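Phosphate-binding protein (Xanthomonas axonopodis pv. citri, PDB 5UB7) probably serves as the substrate-binding component of a phosphate- or phosphonate-type ABC transporter, and here holds the triphosphate group of an ATP molecule. Local coordinates at residues 91-96 and 209-214; 83-88 and 252-257; 117-122 and 162-167. All coordinates share one frame; numbering follows the deposited sequence.

Contact 1 of 3, residues 91-96 and 209-214. With ATP (adenosine-5'-triphosphate), chain C.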
loop_
_atom_site.group_PDB
_atom_site.type_symbol
_atom_site.label_atom_id
_atom_site.label_comp_id
_atom_site.label_asym_id
_atom_site.label_seq_id
_atom_site.Cartn_x
_atom_site.Cartn_y
_atom_site.Cartn_z
ATOM N N ARG A 91 8.952 1.036 -10.349
ATOM C CA ARG A 91 7.696 1.649 -10.696
ATOM C C ARG A 91 6.499 0.781 -10.314
ATOM O O ARG A 91 5.427 1.321 -10.053
ATOM C CB ARG A 91 7.603 1.825 -12.198
ATOM C CG ARG A 91 8.547 2.829 -12.803
ATOM C CD ARG A 91 8.137 3.055 -14.247
ATOM N NE ARG A 91 8.632 4.335 -14.707
ATOM C CZ ARG A 91 8.222 4.949 -15.815
ATOM N NH1 ARG A 91 7.287 4.394 -16.609
ATOM N NH2 ARG A 91 8.755 6.134 -16.134
ATOM N N ASP A 92 6.678 -0.550 -10.379
ATOM C CA ASP A 92 5.605 -1.530 -10.185
ATOM C C ASP A 92 5.957 -2.511 -9.088
ATOM O O ASP A 92 7.113 -2.652 -8.683
ATOM C CB ASP A 92 5.359 -2.326 -11.478
ATOM C CG ASP A 92 4.531 -1.567 -12.505
ATOM O OD1 ASP A 92 4.375 -0.343 -12.413
ATOM O OD2 ASP A 92 3.990 -2.203 -13.430
ATOM N N PHE A 93 4.926 -3.173 -8.597
ATOM C CA PHE A 93 5.116 -4.331 -7.763
ATOM C C PHE A 93 3.936 -5.264 -7.914
ATOM O O PHE A 93 2.959 -4.980 -8.673
ATOM C CB PHE A 93 5.503 -3.959 -6.307
ATOM C CG PHE A 93 4.374 -3.477 -5.406
ATOM C CD1 PHE A 93 3.212 -2.880 -5.886
ATOM C CD2 PHE A 93 4.534 -3.581 -4.021
ATOM C CE1 PHE A 93 2.230 -2.465 -5.016
ATOM C CE2 PHE A 93 3.562 -3.143 -3.146
ATOM C CZ PHE A 93 2.408 -2.586 -3.653
ATOM N N HIS A 94 4.037 -6.411 -7.255
ATOM C CA HIS A 94 2.971 -7.381 -7.354
ATOM C C HIS A 94 2.908 -8.243 -6.120
ATOM O O HIS A 94 3.785 -8.171 -5.273
ATOM C CB HIS A 94 3.085 -8.198 -8.669
ATOM C CG HIS A 94 4.225 -9.153 -8.691
ATOM N ND1 HIS A 94 5.473 -8.832 -9.184
ATOM C CD2 HIS A 94 4.307 -10.433 -8.261
ATOM C CE1 HIS A 94 6.278 -9.871 -9.043
ATOM N NE2 HIS A 94 5.590 -10.854 -8.486
ATOM N N THR A 95 1.829 -9.023 -6.014
ATOM C CA THR A 95 1.600 -9.876 -4.847
ATOM C C THR A 95 1.980 -11.307 -5.181
ATOM O O THR A 95 1.732 -11.773 -6.279
ATOM C CB THR A 95 0.130 -9.769 -4.373
ATOM O OG1 THR A 95 -0.035 -8.545 -3.648
ATOM C CG2 THR A 95 -0.283 -10.910 -3.450
ATOM N N LEU A 96 2.565 -12.001 -4.226
ATOM C CA LEU A 96 2.765 -13.425 -4.370
ATOM C C LEU A 96 2.185 -14.171 -3.198
ATOM O O LEU A 96 2.070 -13.623 -2.105
ATOM C CB LEU A 96 4.241 -13.783 -4.599
ATOM C CG LEU A 96 5.302 -13.113 -3.747
ATOM C CD1 LEU A 96 5.496 -13.877 -2.460
ATOM C CD2 LEU A 96 6.613 -13.015 -4.506
ATOM N N VAL A 209 1.000 -3.833 -10.457
ATOM C CA VAL A 209 0.298 -2.550 -10.436
ATOM C C VAL A 209 1.367 -1.527 -10.154
ATOM O O VAL A 209 2.449 -1.886 -9.657
ATOM C CB VAL A 209 -0.839 -2.517 -9.398
ATOM C CG1 VAL A 209 -1.951 -3.507 -9.787
ATOM C CG2 VAL A 209 -0.319 -2.817 -8.005
ATOM N N PRO A 210 1.085 -0.261 -10.450
ATOM C CA PRO A 210 2.050 0.745 -10.054
ATOM C C PRO A 210 2.285 0.706 -8.551
ATOM O O PRO A 210 1.362 0.420 -7.780
ATOM C CB PRO A 210 1.405 2.046 -10.475
ATOM C CG PRO A 210 0.347 1.690 -11.464
ATOM C CD PRO A 210 -0.113 0.323 -11.068
ATOM N N ARG A 211 3.525 1.005 -8.179
ATOM C CA ARG A 211 4.093 0.800 -6.843
ATOM C C ARG A 211 3.494 1.730 -5.776
ATOM O O ARG A 211 3.318 1.309 -4.643
ATOM C CB ARG A 211 5.627 0.975 -6.961
ATOM C CG ARG A 211 6.473 0.904 -5.698
ATOM C CD ARG A 211 6.786 -0.511 -5.290
ATOM N NE ARG A 211 7.369 -0.585 -3.959
ATOM C CZ ARG A 211 6.703 -0.405 -2.818
ATOM N NH1 ARG A 211 5.391 -0.108 -2.802
ATOM N NH2 ARG A 211 7.366 -0.487 -1.661
ATOM N N ALA A 212 3.166 2.974 -6.162
ATOM C CA ALA A 212 2.791 4.063 -5.234
ATOM C C ALA A 212 2.410 5.331 -5.987
ATOM O O ALA A 212 2.740 5.476 -7.166
ATOM C CB ALA A 212 3.925 4.386 -4.275
ATOM N N VAL A 213 1.742 6.245 -5.283
ATOM C CA VAL A 213 1.239 7.476 -5.858
ATOM C C VAL A 213 1.161 8.542 -4.739
ATOM O O VAL A 213 0.898 8.243 -3.582
ATOM C CB VAL A 213 -0.106 7.175 -6.554
ATOM C CG1 VAL A 213 -1.051 6.514 -5.565
ATOM C CG2 VAL A 213 -0.752 8.392 -7.199
ATOM N N GLU A 214 1.450 9.782 -5.091
ATOM C CA GLU A 214 1.176 10.920 -4.227
ATOM C C GLU A 214 -0.249 11.354 -4.521
ATOM O O GLU A 214 -0.598 11.554 -5.681
ATOM C CB GLU A 214 2.151 12.039 -4.529
ATOM C CG GLU A 214 3.603 11.617 -4.423
ATOM C CD GLU A 214 3.912 10.891 -3.133
ATOM O OE1 GLU A 214 3.821 11.530 -2.047
ATOM O OE2 GLU A 214 4.220 9.671 -3.203
HETATM P PG ATP C . 1.271 -2.219 1.028
HETATM O O1G ATP C . 0.262 -1.090 1.017
HETATM O O2G ATP C . 1.296 -2.986 -0.274
HETATM O O3G ATP C . 1.164 -3.115 2.272
HETATM P PB ATP C . 3.315 -0.528 2.223
HETATM O O1B ATP C . 2.328 0.548 2.687
HETATM O O2B ATP C . 4.048 -1.313 3.284
HETATM O O3B ATP C . 2.777 -1.579 1.106
HETATM P PA ATP C . 5.904 0.593 1.699
HETATM O O1A ATP C . 6.402 1.360 0.500
HETATM O O2A ATP C . 5.841 1.224 3.082
HETATM O O3A ATP C . 4.398 0.207 1.263
HETATM O "O5'" ATP C . 6.723 -0.824 1.673
#
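F93 and R211 meet as a flat stack beside the bound triphosphate: the guanidinium lies on one face of the phenyl ring, with planes only 14° apart. The overlap is off-centre. CZ of R211 stands 4.5 Å from the centroid of the F93 ring, close enough for a cation-pi interaction, while NH1 of R211 sits over the rim, nearest CE2 of F93 at 3.6 Å. The arginine chain leaves with CG anti to the backbone N (chi1 176°) and bends at chi2, which lays CD against F93 and leaves NH2 of R211 to donate to O1A of ATP at 3.0 Å. Phenylalanine suits this place because the pi cloud of its face offers the positive charge a favourable, flat surface, consistent with the near-parallel planes; the ring also presents its edge to the gamma-phosphate oxygen O2G. V209, on the same strand as R211, packs against the ring, its CG2 3.9 Å from CE1 of F93. Paired backbone bonds fix the register: F93 N donates to V209 O at 3.0 Å, and V209 N returns a bond to F93 O at 2.9 Å. R211 N adds a third bond to R91 O. D92 OD2 forms a salt bridge with R264, while OD1 stays beside P210. Antiparallel strands passing beside a ligand between two lobes are consistent with the crossover hinge of a periplasmic binding protein.

Contact 2 of 3, residues 83-88 and 252-257. With ATP (adenosine-5'-triphosphate), chain C.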
loop_
_atom_site.group_PDB
_atom_site.type_symbol
_atom_site.label_atom_id
_atom_site.label_comp_id
_atom_site.label_asym_id
_atom_site.label_seq_id
_atom_site.Cartn_x
_atom_site.Cartn_y
_atom_site.Cartn_z
ATOM N N LEU A 83 1.213 12.689 -8.539
ATOM C CA LEU A 83 2.323 12.106 -9.298
ATOM C C LEU A 83 2.310 10.633 -9.034
ATOM O O LEU A 83 1.838 10.218 -7.974
ATOM C CB LEU A 83 3.650 12.646 -8.780
ATOM C CG LEU A 83 3.880 14.135 -8.996
ATOM C CD1 LEU A 83 5.052 14.650 -8.162
ATOM C CD2 LEU A 83 4.089 14.377 -10.479
ATOM N N MET A 84 2.805 9.860 -9.986
ATOM C CA MET A 84 3.172 8.454 -9.744
ATOM C C MET A 84 4.517 8.449 -9.073
ATOM O O MET A 84 5.364 9.290 -9.374
ATOM C CB MET A 84 3.252 7.625 -11.037
ATOM C CG MET A 84 1.989 7.671 -11.866
ATOM S SD MET A 84 0.495 7.266 -10.948
ATOM C CE MET A 84 0.762 5.508 -10.648
ATOM N N THR A 85 4.683 7.503 -8.160
ATOM C CA THR A 85 5.828 7.426 -7.283
ATOM C C THR A 85 6.502 6.074 -7.511
ATOM O O THR A 85 5.838 5.035 -7.733
ATOM C CB THR A 85 5.395 7.556 -5.816
ATOM O OG1 THR A 85 4.561 8.702 -5.685
ATOM C CG2 THR A 85 6.584 7.659 -4.865
ATOM N N GLU A 86 7.832 6.120 -7.416
ATOM C CA GLU A 86 8.734 5.010 -7.675
ATOM C C GLU A 86 9.558 4.768 -6.404
ATOM O O GLU A 86 10.096 5.688 -5.836
ATOM C CB GLU A 86 9.592 5.414 -8.883
ATOM C CG GLU A 86 10.656 4.439 -9.321
ATOM C CD GLU A 86 11.532 5.032 -10.407
ATOM O OE1 GLU A 86 10.940 5.416 -11.459
ATOM O OE2 GLU A 86 12.781 5.117 -10.173
ATOM N N ARG A 87 9.650 3.524 -5.948
ATOM C CA ARG A 87 10.299 3.195 -4.667
ATOM C C ARG A 87 11.306 2.049 -4.822
ATOM O O ARG A 87 11.019 1.050 -5.491
ATOM C CB ARG A 87 9.243 2.801 -3.638
ATOM C CG ARG A 87 8.461 3.987 -3.097
ATOM C CD ARG A 87 7.380 3.516 -2.154
ATOM N NE ARG A 87 6.553 4.629 -1.715
ATOM C CZ ARG A 87 5.529 4.533 -0.869
ATOM N NH1 ARG A 87 5.179 3.370 -0.333
ATOM N NH2 ARG A 87 4.851 5.620 -0.557
ATOM N N GLY A 88 12.467 2.172 -4.188
ATOM C CA GLY A 88 13.554 1.208 -4.394
ATOM C C GLY A 88 13.909 0.954 -5.854
ATOM O O GLY A 88 14.151 -0.169 -6.243
ATOM N N THR A 252 12.667 6.880 -5.132
ATOM C CA THR A 252 13.725 7.108 -6.108
ATOM C C THR A 252 13.230 7.857 -7.335
ATOM O O THR A 252 14.010 8.168 -8.213
ATOM C CB THR A 252 14.357 5.771 -6.558
ATOM O OG1 THR A 252 13.345 4.904 -7.119
ATOM C CG2 THR A 252 15.013 5.102 -5.380
ATOM N N GLY A 253 11.951 8.169 -7.395
ATOM C CA GLY A 253 11.445 8.973 -8.485
ATOM C C GLY A 253 9.974 9.297 -8.340
ATOM O O GLY A 253 9.239 8.580 -7.682
ATOM N N PHE A 254 9.587 10.427 -8.920
ATOM C CA PHE A 254 8.205 10.820 -9.117
ATOM C C PHE A 254 8.020 11.113 -10.596
ATOM O O PHE A 254 8.927 11.601 -11.256
ATOM C CB PHE A 254 7.897 12.125 -8.379
ATOM C CG PHE A 254 7.996 12.024 -6.894
ATOM C CD1 PHE A 254 7.085 11.270 -6.183
ATOM C CD2 PHE A 254 8.978 12.704 -6.200
ATOM C CE1 PHE A 254 7.164 11.188 -4.817
ATOM C CE2 PHE A 254 9.049 12.630 -4.824
ATOM C CZ PHE A 254 8.141 11.874 -4.135
ATOM N N ARG A 255 6.839 10.899 -11.130
ATOM C CA ARG A 255 6.654 11.290 -12.501
ATOM C C ARG A 255 5.219 11.671 -12.734
ATOM O O ARG A 255 4.341 11.247 -11.988
ATOM C CB ARG A 255 7.154 10.192 -13.453
ATOM C CG ARG A 255 6.425 8.887 -13.336
ATOM C CD ARG A 255 7.043 7.751 -14.155
ATOM N NE ARG A 255 5.992 6.733 -14.200
ATOM C CZ ARG A 255 5.698 5.869 -13.224
ATOM N NH1 ARG A 255 6.432 5.776 -12.116
ATOM N NH2 ARG A 255 4.673 5.044 -13.384
ATOM N N PRO A 256 4.970 12.506 -13.748
ATOM C CA PRO A 256 3.601 12.967 -13.938
ATOM C C PRO A 256 2.721 11.823 -14.329
ATOM O O PRO A 256 3.222 10.793 -14.720
ATOM C CB PRO A 256 3.721 13.927 -15.126
ATOM C CG PRO A 256 5.165 14.215 -15.267
ATOM C CD PRO A 256 5.856 12.982 -14.818
ATOM N N LEU A 257 1.417 12.013 -14.267
ATOM C CA LEU A 257 0.503 11.022 -14.785
ATOM C C LEU A 257 0.430 11.093 -16.305
ATOM O O LEU A 257 0.584 12.153 -16.882
ATOM C CB LEU A 257 -0.890 11.159 -14.153
ATOM C CG LEU A 257 -0.938 10.388 -12.801
ATOM C CD1 LEU A 257 -0.439 11.247 -11.638
ATOM C CD2 LEU A 257 -2.327 9.821 -12.517
HETATM P PG ATP C . 1.271 -2.219 1.028
HETATM O O1G ATP C . 0.262 -1.090 1.017
HETATM O O2G ATP C . 1.296 -2.986 -0.274
HETATM O O3G ATP C . 1.164 -3.115 2.272
HETATM P PB ATP C . 3.315 -0.528 2.223
HETATM O O1B ATP C . 2.328 0.548 2.687
HETATM O O2B ATP C . 4.048 -1.313 3.284
HETATM O O3B ATP C . 2.777 -1.579 1.106
HETATM P PA ATP C . 5.904 0.593 1.699
HETATM O O1A ATP C . 6.402 1.360 0.500
HETATM O O2A ATP C . 5.841 1.224 3.082
HETATM O O3A ATP C . 4.398 0.207 1.263
HETATM O "O5'" ATP C . 6.723 -0.824 1.673
#
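M84, E86 and R255 share one face of an antiparallel pair of strands, T85 and F254 the other, and the pairing ends in a classic beta bulge, where T252 and G253 both stand opposite E86. M84 and R255 exchange N-H...O bonds, while at the bulge E86 O accepts from T252 N and only weakly from G253 N. R255 crosses M84 obliquely. Its CG lies between the backbone N and the carbonyl carbon (chi1 62°), which swings the extended chain over the neighbouring strand, and CB of M84 meets one face of the guanidinium, 3.7 Å from CZ of R255. The methionine then folds back at chi2 and chi3, bringing SD of M84 to 3.9 Å from CG of L257; a flexible thioether suits a turn toward helix 259-278. E86 lies at right angles to T252, whose OG1 donates to OE2 of E86 at 3.1 Å on the anti side of the carboxylate and also bonds G89 N. G253 opposite puts no side chain in the glutamate's way. On the other face T85 and F254 run side by side: CG2 of T85 touches CE1 of F254 at 3.6 Å, and OG1 of T85, at the ring edge, bonds to E214. CB of R87 leads away from the partner strand, and the extended chain brings its guanidinium to ATP, NH2 also bonding to S64. NH1 of R87 meets O1A of ATP edge-on, 2.5 Å away, a bond so short that its modelled length is doubtful.

Contact 3 of 3, residues 117-122 and 162-167. With ATP (adenosine-5'-triphosphate), chain C.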
loop_
_atom_site.group_PDB
_atom_site.type_symbol
_atom_site.label_atom_id
_atom_site.label_comp_id
_atom_site.label_asym_id
_atom_site.label_seq_id
_atom_site.Cartn_x
_atom_site.Cartn_y
_atom_site.Cartn_z
ATOM N N ALA A 117 -3.204 -15.927 5.285
ATOM C CA ALA A 117 -2.795 -14.818 6.140
ATOM C C ALA A 117 -2.755 -13.542 5.328
ATOM O O ALA A 117 -1.990 -13.427 4.351
ATOM C CB ALA A 117 -1.422 -15.069 6.739
ATOM N N LEU A 118 -3.522 -12.560 5.772
ATOM C CA LEU A 118 -3.512 -11.233 5.168
ATOM C C LEU A 118 -3.187 -10.192 6.213
ATOM O O LEU A 118 -3.225 -10.470 7.440
ATOM C CB LEU A 118 -4.869 -10.952 4.511
ATOM C CG LEU A 118 -5.203 -12.006 3.460
ATOM C CD1 LEU A 118 -6.636 -11.863 2.988
ATOM C CD2 LEU A 118 -4.215 -11.916 2.292
ATOM N N GLN A 119 -2.889 -8.990 5.715
ATOM C CA GLN A 119 -2.361 -7.922 6.533
ATOM C C GLN A 119 -3.446 -7.070 7.208
ATOM O O GLN A 119 -3.776 -7.300 8.363
ATOM C CB GLN A 119 -1.356 -7.097 5.728
ATOM C CG GLN A 119 -0.003 -7.810 5.691
ATOM C CD GLN A 119 0.893 -7.424 4.520
ATOM O OE1 GLN A 119 1.275 -6.274 4.353
ATOM N NE2 GLN A 119 1.252 -8.416 3.714
ATOM N N ASN A 120 -3.977 -6.096 6.502
ATOM C CA ASN A 120 -4.978 -5.204 7.039
ATOM C C ASN A 120 -5.695 -4.607 5.847
ATOM O O ASN A 120 -5.162 -4.603 4.738
ATOM C CB ASN A 120 -4.358 -4.131 7.941
ATOM C CG ASN A 120 -3.557 -3.070 7.165
ATOM O OD1 ASN A 120 -4.101 -2.092 6.627
ATOM N ND2 ASN A 120 -2.248 -3.252 7.131
ATOM N N ALA A 121 -6.892 -4.089 6.067
ATOM C CA ALA A 121 -7.785 -3.706 4.966
ATOM C C ALA A 121 -7.265 -2.589 4.052
ATOM O O ALA A 121 -7.799 -2.417 2.967
ATOM C CB ALA A 121 -9.158 -3.327 5.501
ATOM N N SER A 122 -6.251 -1.840 4.493
ATOM C CA SER A 122 -5.659 -0.800 3.678
ATOM C C SER A 122 -4.421 -1.254 2.869
ATOM O O SER A 122 -3.889 -0.454 2.108
ATOM C CB SER A 122 -5.284 0.374 4.578
ATOM O OG SER A 122 -6.388 0.782 5.385
ATOM N N GLY A 162 -2.186 -8.669 10.667
ATOM C CA GLY A 162 -1.580 -7.350 10.860
ATOM C C GLY A 162 -0.274 -7.212 10.110
ATOM O O GLY A 162 -0.259 -6.863 8.924
ATOM N N SER A 163 0.832 -7.498 10.789
ATOM C CA SER A 163 2.140 -7.152 10.242
ATOM C C SER A 163 2.539 -8.069 9.082
ATOM O O SER A 163 2.137 -9.238 8.999
ATOM C CB SER A 163 3.238 -7.124 11.323
ATOM O OG SER A 163 3.792 -8.411 11.589
ATOM N N LYS A 164 3.379 -7.521 8.215
ATOM C CA LYS A 164 4.094 -8.318 7.243
ATOM C C LYS A 164 4.871 -9.483 7.864
ATOM O O LYS A 164 4.823 -10.612 7.328
ATOM C CB LYS A 164 4.974 -7.421 6.398
ATOM C CG LYS A 164 4.112 -6.624 5.439
ATOM C CD LYS A 164 4.794 -5.498 4.696
ATOM C CE LYS A 164 3.747 -4.906 3.749
ATOM N NZ LYS A 164 4.274 -3.936 2.780
ATOM N N LEU A 165 5.532 -9.237 9.006
ATOM C CA LEU A 165 6.308 -10.288 9.689
ATOM C C LEU A 165 5.383 -11.368 10.183
ATOM O O LEU A 165 5.666 -12.565 10.019
ATOM C CB LEU A 165 7.130 -9.727 10.854
ATOM C CG LEU A 165 8.135 -10.679 11.526
ATOM C CD1 LEU A 165 9.084 -11.280 10.494
ATOM C CD2 LEU A 165 8.922 -10.025 12.662
ATOM N N ASN A 166 4.255 -10.965 10.762
ATOM C CA ASN A 166 3.254 -11.957 11.143
ATOM C C ASN A 166 2.796 -12.853 9.995
ATOM O O ASN A 166 2.535 -14.038 10.207
ATOM C CB ASN A 166 2.018 -11.299 11.729
ATOM C CG ASN A 166 2.222 -10.812 13.150
ATOM O OD1 ASN A 166 3.313 -10.818 13.684
ATOM N ND2 ASN A 166 1.145 -10.394 13.760
ATOM N N VAL A 167 2.665 -12.312 8.787
ATOM C CA VAL A 167 2.239 -13.171 7.680
ATOM C C VAL A 167 3.262 -14.294 7.494
ATOM O O VAL A 167 2.898 -15.454 7.338
ATOM C CB VAL A 167 2.043 -12.401 6.356
ATOM C CG1 VAL A 167 1.876 -13.371 5.181
ATOM C CG2 VAL A 167 0.849 -11.450 6.463
HETATM P PG ATP C . 1.271 -2.219 1.028
HETATM O O1G ATP C . 0.262 -1.090 1.017
HETATM O O2G ATP C . 1.296 -2.986 -0.274
HETATM O O3G ATP C . 1.164 -3.115 2.272
HETATM P PB ATP C . 3.315 -0.528 2.223
HETATM O O1B ATP C . 2.328 0.548 2.687
HETATM O O2B ATP C . 4.048 -1.313 3.284
HETATM O O3B ATP C . 2.777 -1.579 1.106
HETATM P PA ATP C . 5.904 0.593 1.699
HETATM O O1A ATP C . 6.402 1.360 0.500
HETATM O O2A ATP C . 5.841 1.224 3.082
HETATM O O3A ATP C . 4.398 0.207 1.263
HETATM O "O5'" ATP C . 6.723 -0.824 1.673
#
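Q119 packs against V167, and K164 passes beside the same glutamine to reach the triphosphate. NZ of K164 donates to O2B of ATP at 2.7 Å, with longer, weak bonds to O3B and to O3G, so the ammonium group binds the beta-phosphate and leans weakly on the gamma. A lysine suits the place because its straight chain (chi2 to chi4 all near 180°) carries a charge from the start of a helix out to the ligand. D185 makes a long, weak ion pair with the same nitrogen. The details of the Q119-K164 approach are doubtful, but CG of Q119 rests 3.8 Å from CG2 of V167, and the glutamine's NE2 and OE1 make weak bonds to A180 O and S123 OG. The other branch of the valine, CG1, meets CB of A117 at 4.0 Å, a compact alanine against a branched valine where helix 164-172 comes down on strand 115-118. Further out, G162 N makes a weak bond to Q119 O; its positive phi (85°), easy for glycine, comes just before the N-cap, S163, whose OG accepts from N166 N at 2.7 Å. On the opposite segment, N120 OD1 accepts from S122 N in an Asx turn, just before S123, T124 and S125, which also bond ATP. Loops at strand ends and helix starts gathered round phosphates are typical of the ligand cleft of periplasmic binding proteins.

How the contacts relate
Contacts 1 and 2 belong to the same sheet region, where strands 209-217 and 79-87 are neighbours, and they touch directly: E214 N lies 2.9 Å from L83 O, a probable hydrogen bond. Contact 3 stands apart, its centre about 25 Å from that of contact 2, on the other side of the chain's centre. All three are partly buried. Contact 1 is nearest the middle and uses an aromatic-guanidinium stack; contact 2, farther out, is mostly strand pairing with exposed residues at its ends; contact 3 packs a helix start on a strand end. The ligand unites them: contacts 1 and 2 supply arginines to the alpha-phosphate, contact 3 a lysine to the beta- and gamma-phosphates.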